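PDB 3QVO: NmrA family protein from Shigella flexneri 2a, which is of unknown function but, as a Rossmann-fold member of the NmrA family, probably binds NAD(P). Local coordinates for residues E146-K149 with P150-A154. Sequence-based numbering, arbitrary orientation.
Sequences EPLK and PFRRA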
loop_
_atom_site.group_PDB
_atom_site.type_symbol
_atom_site.label_atom_id
_atom_site.label_comp_id
_atom_site.label_asym_id
_atom_site.label_seq_id
_atom_site.Cartn_x
_atom_site.Cartn_y
_atom_site.Cartn_z
ATOM N N GLU A 146 -15.572 3.082 -15.741
ATOM C CA GLU A 146 -16.371 2.367 -14.714
ATOM C C GLU A 146 -15.553 1.514 -13.701
ATOM O O GLU A 146 -15.836 1.555 -12.498
ATOM C CB GLU A 146 -17.472 1.520 -15.380
ATOM C CG GLU A 146 -18.474 2.331 -16.240
ATOM C CD GLU A 146 -19.668 2.943 -15.463
ATOM O OE1 GLU A 146 -19.663 2.964 -14.208
ATOM O OE2 GLU A 146 -20.623 3.407 -16.135
ATOM N N PRO A 147 -14.530 0.752 -14.169
ATOM C CA PRO A 147 -13.628 0.043 -13.227
ATOM C C PRO A 147 -12.891 0.920 -12.228
ATOM O O PRO A 147 -12.273 0.390 -11.291
ATOM C CB PRO A 147 -12.605 -0.650 -14.141
ATOM C CG PRO A 147 -12.906 -0.182 -15.558
ATOM C CD PRO A 147 -14.341 0.269 -15.550
ATOM N N LEU A 148 -12.924 2.239 -12.409
ATOM C CA LEU A 148 -12.441 3.143 -11.363
ATOM C C LEU A 148 -13.460 3.332 -10.210
ATOM O O LEU A 148 -13.071 3.821 -9.157
ATOM C CB LEU A 148 -12.050 4.510 -11.939
ATOM C CG LEU A 148 -10.653 4.615 -12.560
ATOM C CD1 LEU A 148 -10.515 3.705 -13.799
ATOM C CD2 LEU A 148 -10.356 6.080 -12.941
ATOM N N LYS A 149 -14.742 2.982 -10.402
ATOM C CA LYS A 149 -15.727 3.249 -9.346
ATOM C C LYS A 149 -15.369 2.564 -7.995
ATOM O O LYS A 149 -15.422 3.210 -6.976
ATOM C CB LYS A 149 -17.178 2.962 -9.767
ATOM C CG LYS A 149 -17.987 4.223 -10.280
ATOM C CD LYS A 149 -17.793 5.569 -9.432
ATOM C CE LYS A 149 -18.260 5.449 -7.928
ATOM N NZ LYS A 149 -17.776 6.560 -7.023
ATOM N N PRO A 150 -14.992 1.275 -8.007
ATOM C CA PRO A 150 -14.565 0.640 -6.774
ATOM C C PRO A 150 -13.366 1.327 -6.152
ATOM O O PRO A 150 -13.321 1.477 -4.951
ATOM C CB PRO A 150 -14.201 -0.779 -7.210
ATOM C CG PRO A 150 -14.979 -1.014 -8.395
ATOM C CD PRO A 150 -15.193 0.289 -9.075
ATOM N N PHE A 151 -12.430 1.767 -6.971
ATOM C CA PHE A 151 -11.290 2.491 -6.472
ATOM C C PHE A 151 -11.699 3.772 -5.814
ATOM O O PHE A 151 -11.137 4.142 -4.767
ATOM C CB PHE A 151 -10.296 2.800 -7.589
ATOM C CG PHE A 151 -9.408 1.650 -7.917
ATOM C CD1 PHE A 151 -9.937 0.446 -8.365
ATOM C CD2 PHE A 151 -8.056 1.756 -7.802
ATOM C CE1 PHE A 151 -9.107 -0.642 -8.669
ATOM C CE2 PHE A 151 -7.230 0.680 -8.120
ATOM C CZ PHE A 151 -7.760 -0.516 -8.541
ATOM N N ARG A 152 -12.645 4.468 -6.421
ATOM C CA ARG A 152 -13.099 5.735 -5.854
ATOM C C ARG A 152 -13.860 5.485 -4.562
ATOM O O ARG A 152 -13.710 6.202 -3.601
ATOM C CB ARG A 152 -13.986 6.499 -6.835
ATOM C CG ARG A 152 -13.654 7.973 -6.919
ATOM C CD ARG A 152 -14.247 8.602 -8.157
ATOM N NE ARG A 152 -13.415 8.477 -9.352
ATOM C CZ ARG A 152 -12.245 9.095 -9.525
ATOM N NH1 ARG A 152 -11.574 8.932 -10.666
ATOM N NH2 ARG A 152 -11.733 9.873 -8.568
ATOM N N ARG A 153 -14.678 4.456 -4.554
ATOM C CA ARG A 153 -15.406 4.100 -3.374
ATOM C C ARG A 153 -14.449 3.643 -2.247
ATOM O O ARG A 153 -14.646 4.043 -1.098
ATOM C CB ARG A 153 -16.479 3.055 -3.690
ATOM C CG ARG A 153 -17.674 3.617 -4.468
ATOM C CD ARG A 153 -18.916 2.720 -4.280
ATOM N NE ARG A 153 -18.668 1.342 -4.731
ATOM C CZ ARG A 153 -18.866 0.879 -5.972
ATOM N NH1 ARG A 153 -19.350 1.672 -6.945
ATOM N NH2 ARG A 153 -18.597 -0.403 -6.249
ATOM N N ALA A 154 -13.392 2.887 -2.583
ATOM C CA ALA A 154 -12.327 2.541 -1.602
ATOM C C ALA A 154 -11.682 3.790 -1.036
ATOM O O ALA A 154 -11.617 3.938 0.163
ATOM C CB ALA A 154 -11.283 1.638 -2.186
#
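Lys149 lies across Arg153 at about a right angle, one helical turn apart. Lys149 CE comes to 4.0 Å from Arg153 CG. The lysine chain bends twice, at chi2 (-43°) and chi3 (-61°), and this curls it back over the helix it starts. As a result Lys149 NZ ends 3.8 Å from Arg152 CB and touches the aliphatic part of that arginine, not its charged end. The nearest guanidinium nitrogen to Lys149 NZ, Arg153 NH1, stays 5.1 Å away. Arg153 bends at chi3 and brings one face of its guanidinium over the Lys149 carbonyl, with Lys149 O lying toward the rim. Its NH1 meets Lys149 CB, while its NH2 forms a salt bridge with Asp102 of helix 101-114.

This is the first turn of helix 149-159, in a Rossmann-like fold where it follows strand 119-123 and leads to the parallel strand 164-174. Two consecutive i to i+4 bonds set up the turn. Arg152 N donates to Leu148 O at 2.8 Å, and Arg153 N donates to Lys149 O at the same length. Pro150 has no N-H to give, which costs little at the start of a helix. Pro150 CD, carried on the peptide nitrogen, sits 3.4 Å from Lys149 CB because the two residues are bonded. The proline side chain also touches Asp102. Leu148 sends one methyl, CD2, obliquely against the guanidinium of Arg152, 3.8 Å from Arg152 NH1. The Phe151 ring leans back toward the loop, and Phe151 CD1 sits 3.7 Å from Pro147 O. The same ring packs on Leu101, Leu124 and Leu126, and Leu148 also reaches Leu126.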